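Side-chain contact in mnemiopsin 1 (Mnemiopsis leidyi, PDB 5VP3), which is a light-sensitive, calcium-regulated ctenophore photoprotein that probably emits light by oxidising a bound coelenterazine when calcium binds its EF-hands: residues Glu110-Arg115 with Pro121-Leu126. Residues are numbered along the deposited sequence; the frame is centred on the assembly and turned at random.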
ATOM      1  N   GLU A 110     -11.962   5.079  -3.630  1.00 28.25           N
ATOM      2  CA  GLU A 110     -12.698   6.090  -4.381  1.00 22.51           C
ATOM      3  C   GLU A 110     -11.820   7.298  -4.685  1.00 20.89           C
ATOM      4  O   GLU A 110     -11.877   7.847  -5.788  1.00 29.47           O
ATOM      5  CB  GLU A 110     -13.940   6.518  -3.611  1.00 30.26           C
ATOM      6  CG  GLU A 110     -14.741   7.608  -4.285  1.00 31.85           C
ATOM      7  CD  GLU A 110     -15.409   7.202  -5.588  1.00 38.48           C
ATOM      8  OE1 GLU A 110     -15.616   5.997  -5.814  1.00 33.41           O
ATOM      9  OE2 GLU A 110     -15.750   8.111  -6.392  1.00 39.42           O
ATOM     10  N   ALA A 111     -11.004   7.731  -3.716  1.00 20.89           N
ATOM     11  CA  ALA A 111     -10.125   8.875  -3.947  1.00 22.91           C
ATOM     12  C   ALA A 111      -9.094   8.586  -5.043  1.00 30.00           C
ATOM     13  O   ALA A 111      -8.793   9.458  -5.857  1.00 29.59           O
ATOM     14  CB  ALA A 111      -9.446   9.276  -2.641  1.00 30.81           C
ATOM     15  N   GLU A 112      -8.560   7.360  -5.107  1.00 32.73           N
ATOM     16  CA  GLU A 112      -7.698   7.017  -6.232  1.00 34.67           C
ATOM     17  C   GLU A 112      -8.465   7.059  -7.552  1.00 30.13           C
ATOM     18  O   GLU A 112      -7.922   7.481  -8.572  1.00 26.24           O
ATOM     19  CB  GLU A 112      -7.053   5.631  -6.030  1.00 25.31           C
ATOM     20  CG  GLU A 112      -5.950   5.604  -4.981  1.00 31.19           C
ATOM     21  CD  GLU A 112      -4.614   6.076  -5.503  1.00 25.21           C
ATOM     22  OE1 GLU A 112      -3.938   5.353  -6.283  1.00 32.07           O
ATOM     23  OE2 GLU A 112      -4.216   7.188  -5.110  1.00 22.80           O
ATOM     24  N   ARG A 113      -9.708   6.580  -7.573  1.00 24.74           N
ATOM     25  CA  ARG A 113     -10.493   6.682  -8.808  1.00 31.42           C
ATOM     26  C   ARG A 113     -10.726   8.141  -9.221  1.00 31.74           C
ATOM     27  O   ARG A 113     -10.718   8.470 -10.415  1.00 34.96           O
ATOM     28  CB  ARG A 113     -11.832   5.951  -8.645  1.00 34.67           C
ATOM     29  CG  ARG A 113     -11.664   4.395  -8.665  1.00 34.10           C
ATOM     30  CD  ARG A 113     -13.004   3.663  -8.660  1.00 41.93           C
ATOM     31  NE  ARG A 113     -13.821   3.946  -7.468  1.00 37.94           N
ATOM     32  CZ  ARG A 113     -13.932   3.145  -6.402  1.00 38.68           C
ATOM     33  NH1 ARG A 113     -13.281   1.983  -6.331  1.00 36.15           N
ATOM     34  NH2 ARG A 113     -14.713   3.500  -5.390  1.00 31.38           N
ATOM     35  N   GLU A 114     -10.940   9.027  -8.245  1.00 25.96           N
ATOM     36  CA  GLU A 114     -11.179  10.448  -8.532  1.00 24.63           C
ATOM     37  C   GLU A 114      -9.917  11.076  -9.103  1.00 28.32           C
ATOM     38  O   GLU A 114      -9.951  11.768 -10.121  1.00 30.63           O
ATOM     39  CB  GLU A 114     -11.622  11.138  -7.232  1.00 23.36           C
ATOM     40  CG  GLU A 114     -12.017  12.609  -7.319  1.00 30.92           C
ATOM     41  CD  GLU A 114     -13.216  12.846  -8.232  1.00 34.91           C
ATOM     42  OE1 GLU A 114     -14.095  11.970  -8.295  1.00 32.17           O
ATOM     43  OE2 GLU A 114     -13.274  13.903  -8.892  1.00 36.18           O
ATOM     44  N   ARG A 115      -8.804  10.760  -8.503  1.00 27.96           N
ATOM     45  CA  ARG A 115      -7.524  11.149  -9.010  1.00 27.56           C
ATOM     46  C   ARG A 115      -7.291  10.678 -10.431  1.00 31.14           C
ATOM     47  O   ARG A 115      -6.833  11.412 -11.217  1.00 33.76           O
ATOM     48  CB  ARG A 115      -6.419  10.642  -8.128  1.00 26.94           C
ATOM     49  CG  ARG A 115      -6.062  11.481  -6.934  1.00 36.77           C
ATOM     50  CD  ARG A 115      -5.030  10.797  -6.053  1.00 39.69           C
ATOM     51  NE  ARG A 115      -5.347  11.134  -4.725  1.00 57.18           N
ATOM     52  CZ  ARG A 115      -5.693  10.314  -3.789  1.00 35.40           C
ATOM     53  NH1 ARG A 115      -5.674   9.051  -3.940  1.00 32.04           N
ATOM     54  NH2 ARG A 115      -6.017  10.833  -2.667  1.00 53.78           N
ATOM     55  N   PRO A 121      -1.804  12.363  -9.873  1.00 35.14           N
ATOM     56  CA  PRO A 121      -0.949  11.173  -9.676  1.00 38.42           C
ATOM     57  C   PRO A 121      -1.551  10.179  -8.693  1.00 27.91           C
ATOM     58  O   PRO A 121      -2.114  10.564  -7.664  1.00 30.79           O
ATOM     59  CB  PRO A 121       0.359  11.761  -9.125  1.00 41.01           C
ATOM     60  CG  PRO A 121       0.334  13.199  -9.525  1.00 47.60           C
ATOM     61  CD  PRO A 121      -1.119  13.607  -9.482  1.00 29.74           C
ATOM     62  N   SER A 122      -1.427   8.900  -9.025  1.00 21.86           N
ATOM     63  CA  SER A 122      -1.895   7.814  -8.164  1.00 26.17           C
ATOM     64  C   SER A 122      -0.968   7.658  -6.968  1.00 28.56           C
ATOM     65  O   SER A 122       0.260   7.680  -7.104  1.00 27.02           O
ATOM     66  CB  SER A 122      -1.932   6.491  -8.922  1.00 32.33           C
ATOM     67  OG  SER A 122      -1.949   5.364  -8.026  1.00 31.37           O
ATOM     68  N   LEU A 123      -1.539   7.477  -5.788  1.00 26.93           N
ATOM     69  CA  LEU A 123      -0.649   7.319  -4.645  1.00 24.33           C
ATOM     70  C   LEU A 123      -0.157   5.895  -4.555  1.00 24.64           C
ATOM     71  O   LEU A 123       0.910   5.657  -3.975  1.00 24.59           O
ATOM     72  CB  LEU A 123      -1.325   7.735  -3.340  1.00 25.15           C
ATOM     73  CG  LEU A 123      -1.786   9.193  -3.315  1.00 31.21           C
ATOM     74  CD1 LEU A 123      -2.466   9.541  -2.000  1.00 30.40           C
ATOM     75  CD2 LEU A 123      -0.604  10.110  -3.528  1.00 31.36           C
ATOM     76  N   ILE A 124      -0.876   4.960  -5.167  1.00 25.42           N
ATOM     77  CA  ILE A 124      -0.373   3.592  -5.246  1.00 28.54           C
ATOM     78  C   ILE A 124       0.855   3.544  -6.130  1.00 27.43           C
ATOM     79  O   ILE A 124       1.801   2.821  -5.840  1.00 24.72           O
ATOM     80  CB  ILE A 124      -1.432   2.624  -5.779  1.00 33.92           C
ATOM     81  CG1 ILE A 124      -2.611   2.533  -4.822  1.00 30.63           C
ATOM     82  CG2 ILE A 124      -0.789   1.229  -5.977  1.00 31.17           C
ATOM     83  CD1 ILE A 124      -3.763   1.656  -5.349  1.00 41.10           C
ATOM     84  N   ALA A 125       0.836   4.288  -7.243  1.00 29.31           N
ATOM     85  CA  ALA A 125       1.996   4.323  -8.133  1.00 25.88           C
ATOM     86  C   ALA A 125       3.172   4.991  -7.459  1.00 26.83           C
ATOM     87  O   ALA A 125       4.315   4.567  -7.634  1.00 33.32           O
ATOM     88  CB  ALA A 125       1.650   5.054  -9.431  1.00 31.99           C
ATOM     89  N   LEU A 126       2.915   6.051  -6.700  1.00 23.78           N
ATOM     90  CA  LEU A 126       3.971   6.669  -5.902  1.00 29.36           C
ATOM     91  C   LEU A 126       4.626   5.646  -4.963  1.00 26.06           C
ATOM     92  O   LEU A 126       5.855   5.590  -4.834  1.00 30.12           O
ATOM     93  CB  LEU A 126       3.386   7.854  -5.099  1.00 26.73           C
ATOM     94  CG  LEU A 126       4.214   8.424  -3.933  1.00 33.34           C
ATOM     95  CD1 LEU A 126       5.400   9.222  -4.451  1.00 46.99           C
ATOM     96  CD2 LEU A 126       3.415   9.309  -3.059  1.00 31.18           C
TER
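Glu112, on helix 101-117, reaches across to the N-terminus of helix 123-135, where its carboxylate accepts the first N-H groups, while Ser122 serves as the N-cap residue of that same helix. The joint links two consecutive helices of this EF-hand protein, the second running on to the metal-binding loop that holds cadmium through Asp136. Each carboxylate oxygen has its own work. OE2 of Glu112 takes the backbone N of Leu123 on its syn lone pair at 2.8 Å, a nearly straight bond (N-H...O 165°). On OE1 the syn lone pair receives the hydroxyl OG of Ser122 at 2.6 Å; the backbone N of Ile124 comes to the same OE1 from above the carboxylate plane, at a longer 3.3 Å. The serine hydroxyl is used twice: while donating to Glu112, OG accepts from Ala125 N at 3.1 Å, the capping bond proper. With chi1 at 161°, OG stands anti to its own backbone N, where it can do both. Thus the N-H groups of Leu123, Ile124 and Ala125, which have no preceding turn to bond to, all find side-chain acceptors, and the negative carboxylate probably also gains from the helix dipole. Were Glu112 an alanine, the N-H groups of Leu123 and Ile124 would probably lose these acceptors, and the Arg115 guanidinium its carboxylate mate. That salt bridge, Arg115 NH1 to Glu112 OE2 at 2.6 Å, is poorly directed and weak as a hydrogen bond. Beyond the segments, Arg187 of helix 179-190 packs on Glu112, and Tyr13 forms a cation-pi contact with Arg115. Ala111 O lies over one face of the Arg115 guanidinium; over the opposite face, off toward its rim, sits Leu123 CD1, 3.8 Å from Arg115 CZ.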